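3,6-diketocamphane 1,6 monooxygenase (PDB 4UWM) catalyses the FMNH2- and oxygen-dependent Baeyer-Villiger oxidation of a diketocamphane to its lactone, a step by which Pseudomonas putida degrades (-)-camphor. Local coordinates at the interface of chains A and B. Numbering follows the deposited sequence. Chains: chain A/B, 3,6-diketocamphane 1,6 monooxygenase.

Two neighbouring patches of the homodimer interface of this bacterial luciferase-family enzyme, contact 1 and contact 2, have C-alpha centres about 8 Å apart. Both draw on strands 159-162 and 167-170 of chain A; on chain B, contact 2 uses helix 113-118, while contact 1 uses the loop that follows it, B:His119 and B:Gly120, together with B:Lys137. Contact 1 takes the start of strand 167-170 and a salt bridge; contact 2 takes its end and A:Pro171. One continuous strip thus combines a charged end with an apolar and water-bridged one, and the two-fold axis repeats it with the chains exchanged.

Contact 1: the interface of chains A and B. Residues chain A 160, 167-168; chain B 119-120, 137.
Strands 159-162 and 167-170 of chain A meet two loop segments of chain B here, B:His119 and B:Gly120 just past helix 113-118 and the loop at B:Lys137. The patch is a small worked example of a dimer interface in which a salt bridge is set beside close backbone packing. A:Asp167, first residue of its strand, carries the charge on chain A. Its CG stands anti to the carbonyl carbon (chi1 -63°), and the carboxylate oxygen OD2 receives a hydrogen bond from the ammonium nitrogen NZ of B:Lys137 at 3.1 Å. OD2 uses its anti lone pair, the one pointing away from OD1. B:Lys137 reaches it with a chain fully extended beyond CG, so that the long alkyl stem spans from its own loop to the strand, and the two side chains cross obliquely. A weak hydrogen bond, 3.3 Å from B:Lys137 NZ to the carbonyl O of B:Gly120, gives the same nitrogen a second partner within its own chain and probably helps to steer the tip toward the acid. The paired charges are likely to stabilise each other.

B:Gly120 packs against the strand pair with its bare CA, which lies 3.3 Å from the carbonyl O of A:Asp167 and 3.8 Å from the CB of the same residue. The neighbouring strand adds A:Phe160, whose ring meets the glycine at its edge, with the carbonyl carbon of B:Gly120 in the ring plane. Over one face of that ring, toward its rim, sits the carbonyl O of A:Ala168 from the same chain. At the outer edge of the ring, A:Phe160 CZ comes to 3.8 Å from B:Gly120 CA.

Contact 2: the interface of chains A and B. Residues chain A 159, 169-171, 185; chain B 114, 117-118.
A:Pro171, following strand 167-170, is held against B:Gln114, B:Tyr117 and B:Met118 of helix 113-118, and this is the tightly packed part of the contact. The extended B:Met118 side chain crosses the proline at a slant, its CG 3.6 Å from A:Pro171 CD, while the terminal methyl CE reaches the same ring edge. B:Tyr117 brings its CD1-CE1 edge to the proline, CE1 lying 3.7 Å from A:Pro171 CA; with CG anti to the backbone N (chi1 -173°), the ring extends alongside the strand end toward A:Tyr170 O. B:Gln114 bends at chi2 (-72°) and lays its amide against the pyrrolidine, OE1 3.5 Å from A:Pro171 CB. Replacing it by an alanine would probably open a gap beside A:Pro171 CB and deprive A:Leu185 CD2 of its contact with the amide NE2. That leucine contact is loose already, A:Leu185 CD2 standing 3.9 Å from B:Gln114 NE2, with the two side chains at about a right angle.

Two residues before the proline, A:Gly169 N donates to the carbonyl O of B:Met118, a nearly straight bond (164° at H) with the donor lifted above the carbonyl plane. The water-bridged side differs: the hydroxyl of B:Tyr117 reaches chain A through water, its OH 2.6 Å from water 1, which in turn lies 2.9 Å from the carbonyl O of A:Tyr170.

Contact 1: the interface of chains A and B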
loop_
_atom_site.group_PDB
_atom_site.type_symbol
_atom_site.label_atom_id
_atom_site.label_comp_id
_atom_site.label_asym_id
_atom_site.label_seq_id
_atom_site.Cartn_x
_atom_site.Cartn_y
_atom_site.Cartn_z
ATOM N N PHE A 160 -18.108 10.819 15.868
ATOM C CA PHE A 160 -18.291 11.136 14.465
ATOM C C PHE A 160 -17.916 12.584 14.275
ATOM O O PHE A 160 -18.222 13.416 15.119
ATOM C CB PHE A 160 -19.715 10.869 13.973
ATOM C CG PHE A 160 -19.831 10.869 12.475
ATOM C CD1 PHE A 160 -19.521 9.723 11.746
ATOM C CD2 PHE A 160 -20.216 12.012 11.789
ATOM C CE1 PHE A 160 -19.603 9.717 10.361
ATOM C CE2 PHE A 160 -20.297 12.015 10.401
ATOM C CZ PHE A 160 -19.991 10.862 9.682
ATOM N N ASP A 167 -15.670 14.002 6.357
ATOM C CA ASP A 167 -16.467 13.331 7.386
ATOM C C ASP A 167 -15.783 12.016 7.757
ATOM O O ASP A 167 -15.335 11.278 6.881
ATOM C CB ASP A 167 -17.874 13.048 6.860
ATOM C CG ASP A 167 -18.630 14.313 6.543
ATOM O OD1 ASP A 167 -18.431 15.320 7.245
ATOM O OD2 ASP A 167 -19.394 14.308 5.571
ATOM N N ALA A 168 -15.712 11.717 9.046
ATOM C CA ALA A 168 -15.074 10.497 9.511
ATOM C C ALA A 168 -15.556 10.157 10.903
ATOM O O ALA A 168 -16.097 11.003 11.597
ATOM C CB ALA A 168 -13.558 10.683 9.520
ATOM N N HIS B 119 -15.639 5.818 7.413
ATOM C CA HIS B 119 -15.257 6.663 6.295
ATOM C C HIS B 119 -16.257 7.800 6.007
ATOM O O HIS B 119 -16.218 8.402 4.950
ATOM C CB HIS B 119 -14.919 5.806 5.059
ATOM C CG HIS B 119 -13.888 4.753 5.351
ATOM N ND1 HIS B 119 -14.217 3.517 5.863
ATOM C CD2 HIS B 119 -12.533 4.780 5.272
ATOM C CE1 HIS B 119 -13.111 2.812 6.052
ATOM N NE2 HIS B 119 -12.075 3.560 5.705
ATOM N N GLY B 120 -17.108 8.099 6.985
ATOM C CA GLY B 120 -18.007 9.259 6.920
ATOM C C GLY B 120 -19.339 9.054 6.218
ATOM O O GLY B 120 -20.018 10.032 5.908
ATOM N N LYS B 137 -25.538 9.890 2.231
ATOM C CA LYS B 137 -24.779 9.773 0.993
ATOM C C LYS B 137 -25.181 8.459 0.346
ATOM O O LYS B 137 -25.645 7.544 1.024
ATOM C CB LYS B 137 -23.273 9.788 1.284
ATOM C CG LYS B 137 -22.823 10.933 2.178
ATOM C CD LYS B 137 -21.330 10.868 2.447
ATOM C CE LYS B 137 -20.876 12.031 3.324
ATOM N NZ LYS B 137 -19.386 12.082 3.450
#

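Contact 2: the interface of chains A and B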
loop_
_atom_site.group_PDB
_atom_site.type_symbol
_atom_site.label_atom_id
_atom_site.label_comp_id
_atom_site.label_asym_id
_atom_site.label_seq_id
_atom_site.Cartn_x
_atom_site.Cartn_y
_atom_site.Cartn_z
ATOM N N PHE A 159 -16.835 8.184 17.972
ATOM C CA PHE A 159 -17.057 9.592 17.663
ATOM C C PHE A 159 -17.561 9.672 16.237
ATOM O O PHE A 159 -17.469 8.700 15.468
ATOM C CB PHE A 159 -15.770 10.418 17.835
ATOM C CG PHE A 159 -14.745 10.186 16.738
ATOM C CD1 PHE A 159 -13.965 9.037 16.734
ATOM C CD2 PHE A 159 -14.598 11.101 15.692
ATOM C CE1 PHE A 159 -13.030 8.817 15.720
ATOM C CE2 PHE A 159 -13.665 10.882 14.678
ATOM C CZ PHE A 159 -12.881 9.738 14.700
ATOM N N GLY A 169 -15.371 8.915 11.326
ATOM C CA GLY A 169 -15.696 8.564 12.692
ATOM C C GLY A 169 -15.263 7.184 13.112
ATOM O O GLY A 169 -14.545 6.498 12.385
ATOM N N TYR A 170 -15.658 6.793 14.318
ATOM C CA TYR A 170 -15.386 5.440 14.797
ATOM C C TYR A 170 -16.692 4.893 15.379
ATOM O O TYR A 170 -17.286 5.554 16.224
ATOM C CB TYR A 170 -14.256 5.413 15.832
ATOM C CG TYR A 170 -13.794 4.004 16.129
ATOM C CD1 TYR A 170 -12.873 3.339 15.296
ATOM C CD2 TYR A 170 -14.333 3.298 17.196
ATOM C CE1 TYR A 170 -12.482 2.023 15.567
ATOM C CE2 TYR A 170 -13.964 1.999 17.461
ATOM C CZ TYR A 170 -13.046 1.357 16.657
ATOM O OH TYR A 170 -12.719 0.047 16.981
ATOM N N PRO A 171 -17.153 3.709 14.906
ATOM C CA PRO A 171 -18.492 3.237 15.269
ATOM C C PRO A 171 -18.573 2.565 16.633
ATOM O O PRO A 171 -17.557 2.116 17.180
ATOM C CB PRO A 171 -18.811 2.212 14.171
ATOM C CG PRO A 171 -17.481 1.659 13.795
ATOM C CD PRO A 171 -16.480 2.776 13.975
ATOM N N LEU A 185 -15.552 -5.330 16.758
ATOM C CA LEU A 185 -14.798 -4.600 15.726
ATOM C C LEU A 185 -13.324 -5.040 15.621
ATOM O O LEU A 185 -12.690 -5.346 16.626
ATOM C CB LEU A 185 -14.859 -3.106 16.035
ATOM C CG LEU A 185 -16.233 -2.504 15.750
ATOM C CD1 LEU A 185 -16.430 -1.209 16.518
ATOM C CD2 LEU A 185 -16.390 -2.280 14.258
ATOM N N GLN B 114 -20.549 -0.587 9.510
ATOM C CA GLN B 114 -19.590 -0.142 10.517
ATOM C C GLN B 114 -18.376 0.513 9.845
ATOM O O GLN B 114 -17.835 1.493 10.340
ATOM C CB GLN B 114 -19.108 -1.310 11.391
ATOM C CG GLN B 114 -20.172 -1.975 12.268
ATOM C CD GLN B 114 -20.595 -1.097 13.428
ATOM O OE1 GLN B 114 -21.231 -0.072 13.227
ATOM N NE2 GLN B 114 -20.224 -1.484 14.647
ATOM N N TYR B 117 -19.323 3.841 8.008
ATOM C CA TYR B 117 -19.397 4.851 9.041
ATOM C C TYR B 117 -18.027 5.469 9.340
ATOM O O TYR B 117 -17.906 6.693 9.466
ATOM C CB TYR B 117 -19.963 4.216 10.314
ATOM C CG TYR B 117 -20.254 5.159 11.441
ATOM C CD1 TYR B 117 -19.287 5.445 12.394
ATOM C CD2 TYR B 117 -21.528 5.732 11.595
ATOM C CE1 TYR B 117 -19.545 6.291 13.454
ATOM C CE2 TYR B 117 -21.799 6.582 12.664
ATOM C CZ TYR B 117 -20.814 6.851 13.589
ATOM O OH TYR B 117 -21.047 7.689 14.663
ATOM N N MET B 118 -17.016 4.610 9.515
ATOM C CA MET B 118 -15.638 5.066 9.712
ATOM C C MET B 118 -15.226 6.070 8.648
ATOM O O MET B 118 -14.526 7.035 8.936
ATOM C CB MET B 118 -14.658 3.888 9.690
ATOM C CG MET B 118 -14.812 2.902 10.828
ATOM S SD MET B 118 -13.917 1.377 10.465
ATOM C CE MET B 118 -14.170 0.497 12.004
HETATM O O HOH W 1 -19.936 6.618 16.719
#